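3-hexulose-6-phosphate synthase (Mycobacterium gastri, PDB 3AJX) belongs to the orotidine 5'-phosphate decarboxylase/HUMPS family of enzymes and folds as a TIM barrel that holds a magnesium ion. Local coordinates at residues K2-A15 and Y25-E39. The protein carries 1 engineered substitution. Sequence-based numbering, arbitrary orientation.
Sequences KLQVAIDLLSTEAA and YVDIIELGTPLIKAE. Engineered in segment 25-39: Lys-37 (natural residue Glu).
Val-5 and Ile-7 pair with Ile-29 and Leu-31 in the parallel register that joins strands 2-7 and 28-31, the first two staves of the TIM barrel; with helix 12-22 between them they form a right-handed beta-alpha-beta unit. Backbone bonds run from Val-5 N to Ile-28 O, Glu-30 N to Val-5 O (2.8 Å), Ile-7 N to Glu-30 O and Gly-32 N to Ile-7 O. Leu-3 O takes two donors, Asp-27 N and Ile-28 N. Next to it, Asp-27 OD2 accepts Leu-3 N on its anti lone pair (2.8 Å, 165° at the hydrogen), and the same oxygen forms a salt bridge with Arg-203 of helix 195-204.

Apolar packing fills the helix-facing side. Ile-7 lies beside Ile-29, pointing the same way, with CD1 3.8 Å from Ile-29 CG2. Leu-35 sends its two methyls to different neighbours: CD2 sits 3.7 Å from Ala-15 CB, while CD1 packs against Ser-11 N, a buried polar atom with no partner in the model. Further out, the Leu-10 and Pro-34 side chains cross at about a right angle, Leu-10 CD2 touching Pro-34 CB.

At the helix 12-22 start, Glu-39 bends at chi2 (-84°) and brings OE2 to Thr-12 N (2.7 Å), on the anti side and somewhat out of the carboxylate plane. Ser-11, the N-cap, accepts from Ala-14 N through OG.

Towards the barrel interior, Glu-30 passes Ala-6 in extended form, with OE1 3.4 Å from Ala-6 CB. Asp-8 OD2 stands 3.7 Å from Glu-30 OE2, their carboxylates turned 61° apart. Glu-30 and Asp-59 are the protein residues of the magnesium site, and Asp-8 stands beside it; the contact thus joins an apolar layer under the helices to an acidic cluster at the C-terminal mouth of the barrel.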
loop_
_atom_site.group_PDB
_atom_site.type_symbol
_atom_site.label_atom_id
_atom_site.label_comp_id
_atom_site.label_asym_id
_atom_site.label_seq_id
_atom_site.Cartn_x
_atom_site.Cartn_y
_atom_site.Cartn_z
ATOM N N LYS A 2 11.168 3.901 -22.724
ATOM C CA LYS A 2 10.083 4.852 -22.539
ATOM C C LYS A 2 10.319 5.727 -21.313
ATOM O O LYS A 2 11.149 5.412 -20.459
ATOM C CB LYS A 2 8.761 4.105 -22.377
ATOM C CG LYS A 2 8.394 3.239 -23.562
ATOM C CD LYS A 2 7.091 2.508 -23.309
ATOM C CE LYS A 2 6.709 1.636 -24.495
ATOM N NZ LYS A 2 5.411 0.947 -24.259
ATOM N N LEU A 3 9.584 6.833 -21.241
ATOM C CA LEU A 3 9.696 7.751 -20.118
ATOM C C LEU A 3 8.380 7.783 -19.363
ATOM O O LEU A 3 7.314 7.947 -19.960
ATOM C CB LEU A 3 10.043 9.162 -20.602
ATOM C CG LEU A 3 10.148 10.244 -19.519
ATOM C CD1 LEU A 3 11.284 9.917 -18.555
ATOM C CD2 LEU A 3 10.389 11.591 -20.183
ATOM N N GLN A 4 8.463 7.626 -18.046
ATOM C CA GLN A 4 7.289 7.630 -17.186
ATOM C C GLN A 4 7.374 8.735 -16.137
ATOM O O GLN A 4 8.399 8.887 -15.468
ATOM C CB GLN A 4 7.159 6.263 -16.489
ATOM C CG GLN A 4 6.188 6.217 -15.304
ATOM C CD GLN A 4 5.983 4.805 -14.777
ATOM O OE1 GLN A 4 5.567 4.610 -13.634
ATOM N NE2 GLN A 4 6.261 3.814 -15.615
ATOM N N VAL A 5 6.303 9.514 -15.997
ATOM C CA VAL A 5 6.281 10.564 -14.983
ATOM C C VAL A 5 5.535 10.055 -13.752
ATOM O O VAL A 5 4.397 9.596 -13.845
ATOM C CB VAL A 5 5.603 11.869 -15.497
ATOM C CG1 VAL A 5 4.193 11.585 -15.995
ATOM C CG2 VAL A 5 5.568 12.903 -14.374
ATOM N N ALA A 6 6.197 10.107 -12.603
ATOM C CA ALA A 6 5.582 9.662 -11.359
ATOM C C ALA A 6 4.956 10.868 -10.675
ATOM O O ALA A 6 5.659 11.682 -10.067
ATOM C CB ALA A 6 6.628 9.021 -10.450
ATOM N N ILE A 7 3.636 10.992 -10.791
ATOM C CA ILE A 7 2.929 12.106 -10.171
ATOM C C ILE A 7 2.634 11.763 -8.712
ATOM O O ILE A 7 1.560 11.262 -8.374
ATOM C CB ILE A 7 1.608 12.417 -10.913
ATOM C CG1 ILE A 7 1.900 12.717 -12.385
ATOM C CG2 ILE A 7 0.921 13.618 -10.269
ATOM C CD1 ILE A 7 0.679 13.091 -13.205
ATOM N N ASP A 8 3.611 12.025 -7.852
ATOM C CA ASP A 8 3.484 11.740 -6.434
ATOM C C ASP A 8 3.001 12.973 -5.684
ATOM O O ASP A 8 3.622 13.411 -4.714
ATOM C CB ASP A 8 4.834 11.262 -5.889
ATOM C CG ASP A 8 5.195 9.873 -6.381
ATOM O OD1 ASP A 8 6.401 9.567 -6.506
ATOM O OD2 ASP A 8 4.268 9.075 -6.634
ATOM N N LEU A 9 1.892 13.534 -6.157
ATOM C CA LEU A 9 1.301 14.720 -5.553
ATOM C C LEU A 9 0.095 14.324 -4.703
ATOM O O LEU A 9 -0.190 13.135 -4.549
ATOM C CB LEU A 9 0.896 15.714 -6.643
ATOM C CG LEU A 9 2.071 16.181 -7.513
ATOM C CD1 LEU A 9 1.577 17.156 -8.567
ATOM C CD2 LEU A 9 3.133 16.831 -6.635
ATOM N N LEU A 10 -0.623 15.304 -4.159
ATOM C CA LEU A 10 -1.750 14.984 -3.285
ATOM C C LEU A 10 -3.157 15.398 -3.708
ATOM O O LEU A 10 -4.108 15.194 -2.951
ATOM C CB LEU A 10 -1.474 15.531 -1.882
ATOM C CG LEU A 10 -0.198 15.027 -1.202
ATOM C CD1 LEU A 10 -0.060 15.688 0.161
ATOM C CD2 LEU A 10 -0.243 13.509 -1.061
ATOM N N SER A 11 -3.312 15.976 -4.893
ATOM C CA SER A 11 -4.647 16.371 -5.335
ATOM C C SER A 11 -4.853 16.109 -6.815
ATOM O O SER A 11 -3.907 16.155 -7.604
ATOM C CB SER A 11 -4.903 17.857 -5.043
ATOM O OG SER A 11 -4.183 18.694 -5.931
ATOM N N THR A 12 -6.099 15.828 -7.183
ATOM C CA THR A 12 -6.459 15.566 -8.570
ATOM C C THR A 12 -6.188 16.811 -9.410
ATOM O O THR A 12 -5.724 16.724 -10.546
ATOM C CB THR A 12 -7.948 15.191 -8.687
ATOM O OG1 THR A 12 -8.194 13.984 -7.954
ATOM C CG2 THR A 12 -8.336 14.987 -10.146
ATOM N N GLU A 13 -6.483 17.973 -8.841
ATOM C CA GLU A 13 -6.260 19.235 -9.534
ATOM C C GLU A 13 -4.783 19.368 -9.907
ATOM O O GLU A 13 -4.445 19.670 -11.050
ATOM C CB GLU A 13 -6.676 20.406 -8.640
ATOM C CG GLU A 13 -8.167 20.475 -8.319
ATOM C CD GLU A 13 -8.697 19.235 -7.614
ATOM O OE1 GLU A 13 -8.097 18.810 -6.603
ATOM O OE2 GLU A 13 -9.724 18.688 -8.072
ATOM N N ALA A 14 -3.908 19.130 -8.934
ATOM C CA ALA A 14 -2.467 19.225 -9.154
ATOM C C ALA A 14 -1.988 18.191 -10.167
ATOM O O ALA A 14 -1.147 18.486 -11.019
ATOM C CB ALA A 14 -1.724 19.041 -7.835
ATOM N N ALA A 15 -2.522 16.978 -10.066
ATOM C CA ALA A 15 -2.145 15.897 -10.970
ATOM C C ALA A 15 -2.538 16.221 -12.408
ATOM O O ALA A 15 -1.756 16.013 -13.334
ATOM C CB ALA A 15 -2.797 14.588 -10.522
ATOM N N TYR A 25 5.545 14.746 -23.566
ATOM C CA TYR A 25 6.917 14.258 -23.470
ATOM C C TYR A 25 7.064 12.884 -22.829
ATOM O O TYR A 25 8.168 12.341 -22.769
ATOM C CB TYR A 25 7.772 15.260 -22.691
ATOM C CG TYR A 25 7.703 16.664 -23.240
ATOM C CD1 TYR A 25 7.059 17.678 -22.533
ATOM C CD2 TYR A 25 8.261 16.973 -24.477
ATOM C CE1 TYR A 25 6.972 18.967 -23.047
ATOM C CE2 TYR A 25 8.180 18.257 -25.001
ATOM C CZ TYR A 25 7.535 19.248 -24.283
ATOM O OH TYR A 25 7.445 20.515 -24.806
ATOM N N VAL A 26 5.961 12.317 -22.355
ATOM C CA VAL A 26 6.020 11.012 -21.699
ATOM C C VAL A 26 5.147 9.952 -22.351
ATOM O O VAL A 26 4.174 10.260 -23.044
ATOM C CB VAL A 26 5.606 11.113 -20.216
ATOM C CG1 VAL A 26 6.472 12.138 -19.503
ATOM C CG2 VAL A 26 4.135 11.480 -20.111
ATOM N N ASP A 27 5.504 8.694 -22.110
ATOM C CA ASP A 27 4.771 7.554 -22.647
ATOM C C ASP A 27 3.791 7.033 -21.605
ATOM O O ASP A 27 2.700 6.565 -21.933
ATOM C CB ASP A 27 5.747 6.434 -23.002
ATOM C CG ASP A 27 6.808 6.878 -23.977
ATOM O OD1 ASP A 27 6.476 7.055 -25.166
ATOM O OD2 ASP A 27 7.968 7.061 -23.552
ATOM N N ILE A 28 4.192 7.132 -20.342
ATOM C CA ILE A 28 3.385 6.638 -19.238
ATOM C C ILE A 28 3.166 7.711 -18.187
ATOM O O ILE A 28 4.101 8.413 -17.801
ATOM C CB ILE A 28 4.086 5.426 -18.572
ATOM C CG1 ILE A 28 4.290 4.322 -19.610
ATOM C CG2 ILE A 28 3.270 4.917 -17.384
ATOM C CD1 ILE A 28 5.102 3.156 -19.101
ATOM N N ILE A 29 1.919 7.845 -17.744
ATOM C CA ILE A 29 1.572 8.802 -16.700
ATOM C C ILE A 29 1.209 7.994 -15.460
ATOM O O ILE A 29 0.217 7.263 -15.452
ATOM C CB ILE A 29 0.359 9.666 -17.086
ATOM C CG1 ILE A 29 0.696 10.510 -18.313
ATOM C CG2 ILE A 29 -0.020 10.576 -15.923
ATOM C CD1 ILE A 29 -0.499 11.240 -18.891
ATOM N N GLU A 30 2.029 8.124 -14.425
ATOM C CA GLU A 30 1.803 7.406 -13.177
ATOM C C GLU A 30 1.115 8.250 -12.116
ATOM O O GLU A 30 1.493 9.398 -11.885
ATOM C CB GLU A 30 3.133 6.917 -12.597
ATOM C CG GLU A 30 3.020 6.392 -11.169
ATOM C CD GLU A 30 4.365 6.260 -10.482
ATOM O OE1 GLU A 30 5.351 5.927 -11.168
ATOM O OE2 GLU A 30 4.431 6.484 -9.251
ATOM N N LEU A 31 0.102 7.667 -11.483
ATOM C CA LEU A 31 -0.606 8.317 -10.386
ATOM C C LEU A 31 0.028 7.656 -9.165
ATOM O O LEU A 31 -0.156 6.460 -8.929
ATOM C CB LEU A 31 -2.109 8.019 -10.431
ATOM C CG LEU A 31 -2.946 8.552 -11.603
ATOM C CD1 LEU A 31 -2.694 10.045 -11.771
ATOM C CD2 LEU A 31 -2.589 7.814 -12.874
ATOM N N GLY A 32 0.787 8.437 -8.408
ATOM C CA GLY A 32 1.478 7.908 -7.246
ATOM C C GLY A 32 0.611 7.331 -6.149
ATOM O O GLY A 32 -0.583 7.612 -6.057
ATOM N N THR A 33 1.232 6.520 -5.303
ATOM C CA THR A 33 0.526 5.888 -4.201
ATOM C C THR A 33 -0.118 6.911 -3.262
ATOM O O THR A 33 -1.279 6.766 -2.887
ATOM C CB THR A 33 1.475 4.967 -3.416
ATOM O OG1 THR A 33 2.131 4.080 -4.333
ATOM C CG2 THR A 33 0.698 4.145 -2.405
ATOM N N PRO A 34 0.621 7.966 -2.868
ATOM C CA PRO A 34 0.004 8.950 -1.971
ATOM C C PRO A 34 -1.172 9.675 -2.633
ATOM O O PRO A 34 -2.136 10.047 -1.967
ATOM C CB PRO A 34 1.165 9.888 -1.633
ATOM C CG PRO A 34 2.032 9.808 -2.853
ATOM C CD PRO A 34 2.015 8.333 -3.177
ATOM N N LEU A 35 -1.088 9.865 -3.946
ATOM C CA LEU A 35 -2.150 10.534 -4.696
ATOM C C LEU A 35 -3.428 9.700 -4.698
ATOM O O LEU A 35 -4.534 10.222 -4.518
ATOM C CB LEU A 35 -1.699 10.783 -6.136
ATOM C CG LEU A 35 -2.706 11.453 -7.078
ATOM C CD1 LEU A 35 -3.132 12.798 -6.501
ATOM C CD2 LEU A 35 -2.079 11.649 -8.455
ATOM N N ILE A 36 -3.276 8.400 -4.910
ATOM C CA ILE A 36 -4.421 7.501 -4.917
ATOM C C ILE A 36 -5.033 7.417 -3.519
ATOM O O ILE A 36 -6.249 7.434 -3.368
ATOM C CB ILE A 36 -4.012 6.097 -5.404
ATOM C CG1 ILE A 36 -3.631 6.169 -6.890
ATOM C CG2 ILE A 36 -5.154 5.102 -5.176
ATOM C CD1 ILE A 36 -3.073 4.885 -7.451
ATOM N N LYS A 37 -4.199 7.339 -2.490
ATOM C CA LYS A 37 -4.731 7.257 -1.134
ATOM C C LYS A 37 -5.396 8.570 -0.733
ATOM O O LYS A 37 -6.308 8.593 0.093
ATOM C CB LYS A 37 -3.617 6.900 -0.144
ATOM C CG LYS A 37 -3.081 5.490 -0.341
ATOM C CD LYS A 37 -1.969 5.142 0.633
ATOM C CE LYS A 37 -1.438 3.747 0.334
ATOM N NZ LYS A 37 -0.286 3.364 1.193
ATOM N N ALA A 38 -4.953 9.662 -1.343
ATOM C CA ALA A 38 -5.507 10.971 -1.033
ATOM C C ALA A 38 -6.868 11.206 -1.678
ATOM O O ALA A 38 -7.816 11.630 -1.010
ATOM C CB ALA A 38 -4.532 12.060 -1.480
ATOM N N GLU A 39 -6.958 10.906 -2.971
ATOM C CA GLU A 39 -8.174 11.137 -3.752
ATOM C C GLU A 39 -9.043 9.927 -4.076
ATOM O O GLU A 39 -10.218 10.083 -4.414
ATOM C CB GLU A 39 -7.789 11.819 -5.070
ATOM C CG GLU A 39 -7.088 13.151 -4.891
ATOM C CD GLU A 39 -8.059 14.301 -4.694
ATOM O OE1 GLU A 39 -9.160 14.071 -4.150
ATOM O OE2 GLU A 39 -7.713 15.436 -5.075
HETATM O O HOH W 1 4.165 6.593 -6.069
HETATM O O HOH W 2 6.283 7.119 -7.110
HETATM O O HOH W 3 -9.341 17.283 -4.420
#